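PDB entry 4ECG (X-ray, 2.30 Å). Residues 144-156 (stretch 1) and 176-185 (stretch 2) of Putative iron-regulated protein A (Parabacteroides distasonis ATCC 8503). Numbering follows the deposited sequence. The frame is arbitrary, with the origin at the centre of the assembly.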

# COMPACT_ATOMS: atom_id res chain seq x y z
N ASN A 144 9.68 -13.23 -4.39
CA ASN A 144 8.86 -13.38 -5.58
C ASN A 144 8.18 -14.76 -5.58
O ASN A 144 7.50 -15.11 -6.52
N LEU A 145 8.38 -15.53 -4.53
CA LEU A 145 7.72 -16.81 -4.35
C LEU A 145 6.77 -16.82 -3.14
O LEU A 145 6.29 -17.87 -2.73
N ARG A 146 6.51 -15.65 -2.55
CA ARG A 146 5.65 -15.58 -1.42
C ARG A 146 4.77 -14.30 -1.39
O ARG A 146 4.51 -13.73 -2.41
N GLY A 147 4.23 -13.92 -0.24
CA GLY A 147 3.54 -12.64 -0.08
C GLY A 147 2.08 -12.73 -0.49
O GLY A 147 1.61 -13.83 -0.87
N PHE A 148 1.39 -11.58 -0.40
CA PHE A 148 -0.05 -11.45 -0.71
C PHE A 148 -0.45 -12.09 -2.05
O PHE A 148 -1.48 -12.72 -2.17
N HIS A 149 0.39 -11.92 -3.04
CA HIS A 149 0.00 -12.34 -4.38
C HIS A 149 0.20 -13.81 -4.64
O HIS A 149 -0.47 -14.37 -5.51
N THR A 150 1.07 -14.47 -3.89
CA THR A 150 1.22 -15.91 -4.05
C THR A 150 -0.03 -16.57 -3.41
O THR A 150 -0.62 -17.46 -4.00
N ALA A 151 -0.40 -16.14 -2.21
CA ALA A 151 -1.64 -16.57 -1.54
C ALA A 151 -2.86 -16.30 -2.48
O ALA A 151 -3.65 -17.17 -2.73
N GLU A 152 -2.90 -15.11 -3.08
CA GLU A 152 -3.99 -14.68 -3.97
C GLU A 152 -4.15 -15.64 -5.10
O GLU A 152 -5.28 -16.04 -5.45
N LYS A 153 -3.00 -15.99 -5.70
CA LYS A 153 -2.98 -16.79 -6.90
C LYS A 153 -3.54 -18.17 -6.61
O LYS A 153 -4.16 -18.74 -7.48
N MSE A 154 -3.35 -18.65 -5.39
CA MSE A 154 -3.84 -19.95 -4.94
C MSE A 154 -5.27 -19.91 -4.39
O MSE A 154 -5.91 -20.95 -4.35
N LEU A 155 -5.76 -18.76 -3.94
CA LEU A 155 -7.10 -18.67 -3.35
C LEU A 155 -8.22 -18.30 -4.35
O LEU A 155 -9.40 -18.60 -4.13
N PHE A 156 -7.83 -17.65 -5.43
CA PHE A 156 -8.71 -16.93 -6.32
C PHE A 156 -8.50 -17.36 -7.79
O PHE A 156 -7.40 -17.66 -8.20
N TYR A 176 2.16 -24.96 0.85
CA TYR A 176 2.79 -23.74 0.36
C TYR A 176 1.96 -22.55 0.86
O TYR A 176 2.47 -21.67 1.52
N LEU A 177 0.65 -22.59 0.61
CA LEU A 177 -0.32 -21.59 1.05
C LEU A 177 -0.23 -21.32 2.56
O LEU A 177 -0.31 -20.16 3.00
N LYS A 178 -0.08 -22.36 3.35
CA LYS A 178 0.08 -22.23 4.81
C LYS A 178 1.37 -21.49 5.12
O LYS A 178 1.37 -20.56 5.94
N LEU A 179 2.47 -21.85 4.46
CA LEU A 179 3.77 -21.24 4.77
C LEU A 179 3.82 -19.76 4.39
O LEU A 179 4.33 -18.94 5.14
N VAL A 180 3.26 -19.45 3.22
CA VAL A 180 3.13 -18.12 2.78
C VAL A 180 2.33 -17.26 3.78
O VAL A 180 2.75 -16.15 4.13
N SER A 181 1.21 -17.80 4.27
CA SER A 181 0.37 -17.10 5.20
C SER A 181 1.01 -16.98 6.61
O SER A 181 0.81 -15.95 7.25
N GLU A 182 1.77 -17.97 7.06
CA GLU A 182 2.60 -17.84 8.30
C GLU A 182 3.52 -16.64 8.17
O GLU A 182 3.72 -15.88 9.08
N ARG A 183 4.14 -16.53 7.02
CA ARG A 183 5.13 -15.52 6.82
C ARG A 183 4.44 -14.14 6.63
O ARG A 183 4.98 -13.13 7.07
N MSE A 184 3.25 -14.10 6.01
CA MSE A 184 2.53 -12.84 5.93
C MSE A 184 2.28 -12.31 7.37
O MSE A 184 2.54 -11.14 7.62
N LEU A 185 1.83 -13.19 8.28
CA LEU A 185 1.55 -12.85 9.69
C LEU A 185 2.79 -12.39 10.41
O LEU A 185 2.79 -11.40 11.10

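What fills the centre of the contact? The two helices run roughly antiparallel, at 147° between their N-to-C directions, and their axes come within 9.3 Å. Ala151 lies near the middle of the contact. Its methyl group points sideways rather than straight across, yet it meets three side chains of the second helix: Ala151 CB lies 4.0 Å from Leu177 CD1, 4.1 Å from Val180 CG1 and 3.9 Å from Met184 SE. Val180 (chi1 t) points toward the first stretch. Its CG1 also sits 3.5 Å from Gly147 O, while its CG2 packs 4.1 Å from Thr150 CG2 and 4.1 Å from Arg146 CB. Leu177 (t, p) leaves its backbone sideways, but its end comes nearer, and Leu177 CD2 reaches Leu155 CD2 at 3.8 Å. Leu155 (m, t) behaves likewise, starting sideways and ending closer to its partner.

How do the aromatic rings join this packing? The rings of Tyr176 and Phe148 each have the methyl group of a selenomethionine of the other stretch over one face. Met154 (m, t, t) points toward the second helix and places its CE over one face of Tyr176, 3.7 Å from the ring centroid, in a CH-pi contact; its selenium continues the apolar surface, with Met154 SE 3.9 Å from Leu177 CB. The arrangement recurs with the roles of the stretches exchanged. Met184 (m, t, p) points toward the first helix and sets its CE over a face of the Phe148 ring, 4.0 Å from the centroid. Although the CA-to-CB bond of Phe148 (chi1 m) points away, its ring remains within reach, and Phe148 CD1 is 3.8 Å from Met184 CE.

Where does the apolar packing give way to hydrogen bonding? Tyr176 bridges the two. Tyr176 (chi1 t) has its CA-to-CB bond pointing toward the first stretch; Thr150 CG2 lies 3.8 Å from Tyr176 CE1, and the hydroxyl reaches Leu145. There Tyr176 OH donates a hydrogen bond to Leu145 O at 2.7 Å, the sole direct hydrogen bond between the stretches. Thr150 (m) offers its methyl group to the contact and turns its hydroxyl back to its own chain, Thr150 OG1 donating to Arg146 O at 2.9 Å. A water makes a second, indirect link: it accepts from Gly147 N at 3.0 Å and donates to Val180 O at 2.8 Å, tying the two backbones together. Gly147 has a positive phi of 85°, a conformation that favours glycine.

What closes the polar edge? Two arginines stack here despite their like charges. Arg146 (p, t, t) leaves sideways and Arg183 (t, p, t) points toward the first stretch; their guanidinium groups lie flat on one another, centres 3.8 Å apart and planes at 22°. Arg146 NH2 and Arg183 NH2 are 3.4 Å apart but, as two donors, do not hydrogen-bond. Both guanidinium groups also have hydrogen-bond partners elsewhere in the structure.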

# COMPACT_ATOMS: atom_id res chain seq x y z
CB ASN A 144 9.70 -13.25 -6.86
CG ASN A 144 10.41 -11.92 -7.00
OD1 ASN A 144 9.95 -10.88 -6.52
ND2 ASN A 144 11.58 -11.95 -7.68
CB LEU A 145 8.82 -17.87 -4.15
CG LEU A 145 9.86 -18.05 -5.27
CD1 LEU A 145 11.09 -18.82 -4.73
CD2 LEU A 145 9.23 -18.71 -6.48
CB ARG A 146 6.48 -15.82 -0.14
CG ARG A 146 7.46 -14.72 0.16
CD ARG A 146 7.95 -14.78 1.59
NE ARG A 146 8.88 -13.68 1.89
CZ ARG A 146 10.20 -13.75 2.02
NH1 ARG A 146 10.85 -14.89 1.90
NH2 ARG A 146 10.90 -12.64 2.32
CB PHE A 148 -0.46 -10.00 -0.81
CG PHE A 148 -0.89 -9.37 0.47
CD1 PHE A 148 -2.19 -9.43 0.88
CD2 PHE A 148 -0.00 -8.60 1.20
CE1 PHE A 148 -2.61 -8.80 2.01
CE2 PHE A 148 -0.40 -7.96 2.34
CZ PHE A 148 -1.72 -8.07 2.74
CB HIS A 149 0.67 -11.46 -5.44
CG HIS A 149 0.27 -10.00 -5.31
ND1 HIS A 149 -1.01 -9.58 -5.43
CD2 HIS A 149 1.02 -8.89 -5.00
CE1 HIS A 149 -1.05 -8.26 -5.23
NE2 HIS A 149 0.19 -7.83 -4.97
CB THR A 150 2.55 -16.46 -3.47
OG1 THR A 150 3.65 -15.88 -4.17
CG2 THR A 150 2.65 -17.98 -3.60
CB ALA A 151 -1.79 -15.84 -0.18
CB GLU A 152 -3.66 -13.28 -4.54
CG GLU A 152 -4.81 -12.56 -5.22
CD GLU A 152 -4.40 -11.38 -6.10
OE1 GLU A 152 -3.16 -11.09 -6.27
OE2 GLU A 152 -5.34 -10.78 -6.64
CB LYS A 153 -1.56 -16.96 -7.51
CG LYS A 153 -1.62 -17.45 -8.96
CD LYS A 153 -0.24 -17.65 -9.63
CE LYS A 153 -0.32 -18.11 -11.10
NZ LYS A 153 -0.85 -19.50 -11.29
CB MSE A 154 -2.92 -20.52 -3.86
CG MSE A 154 -1.48 -20.74 -4.31
SE MSE A 154 -0.23 -21.18 -2.86
CE MSE A 154 1.26 -21.54 -4.01
CB LEU A 155 -7.09 -17.62 -2.23
CG LEU A 155 -6.36 -18.01 -0.97
CD1 LEU A 155 -6.28 -16.78 -0.06
CD2 LEU A 155 -7.04 -19.19 -0.27
CB PHE A 156 -8.44 -15.40 -6.26
CG PHE A 156 -8.87 -14.74 -4.99
CD1 PHE A 156 -10.21 -14.34 -4.81
CD2 PHE A 156 -7.96 -14.43 -4.01
CE1 PHE A 156 -10.61 -13.71 -3.65
CE2 PHE A 156 -8.36 -13.77 -2.85
CZ PHE A 156 -9.68 -13.43 -2.67
CB TYR A 176 2.89 -23.85 -1.17
CG TYR A 176 3.83 -22.88 -1.89
CD1 TYR A 176 4.10 -21.59 -1.39
CD2 TYR A 176 4.40 -23.24 -3.09
CE1 TYR A 176 4.89 -20.70 -2.09
CE2 TYR A 176 5.22 -22.35 -3.76
CZ TYR A 176 5.47 -21.10 -3.25
OH TYR A 176 6.33 -20.28 -3.95
CB LEU A 177 -1.75 -22.00 0.68
CG LEU A 177 -2.93 -21.10 1.13
CD1 LEU A 177 -2.74 -19.66 0.60
CD2 LEU A 177 -4.33 -21.68 0.79
CB LYS A 178 0.12 -23.60 5.47
CG LYS A 178 0.04 -23.62 6.99
CD LYS A 178 0.47 -24.95 7.60
CE LYS A 178 -0.68 -25.88 8.01
NZ LYS A 178 -0.17 -27.27 8.36
CB LEU A 179 4.92 -22.03 4.12
CG LEU A 179 5.14 -23.39 4.76
CD1 LEU A 179 5.97 -24.22 3.80
CD2 LEU A 179 5.83 -23.21 6.12
CB VAL A 180 2.55 -18.13 1.38
CG1 VAL A 180 1.98 -16.77 1.05
CG2 VAL A 180 3.62 -18.65 0.37
CB SER A 181 -0.98 -17.81 5.31
OG SER A 181 -1.58 -18.04 4.05
CB GLU A 182 3.51 -19.05 8.56
CG GLU A 182 2.87 -20.15 9.38
CD GLU A 182 3.60 -21.52 9.33
OE1 GLU A 182 4.87 -21.59 9.37
OE2 GLU A 182 2.85 -22.52 9.28
CB ARG A 183 6.04 -15.90 5.64
CG ARG A 183 7.05 -14.80 5.29
CD ARG A 183 7.94 -14.52 6.50
NE ARG A 183 9.10 -13.67 6.23
CZ ARG A 183 10.32 -14.11 5.86
NH1 ARG A 183 10.58 -15.37 5.67
NH2 ARG A 183 11.30 -13.26 5.67
CB MSE A 184 1.22 -12.94 5.12
CG MSE A 184 1.41 -13.00 3.62
SE MSE A 184 -0.09 -13.69 2.63
CE MSE A 184 -1.30 -12.34 3.22
CB LEU A 185 0.91 -14.04 10.48
CG LEU A 185 0.54 -13.79 11.94
CD1 LEU A 185 -0.31 -12.53 12.10
CD2 LEU A 185 -0.09 -15.04 12.57
O HOH W 1 4.56 -14.68 2.61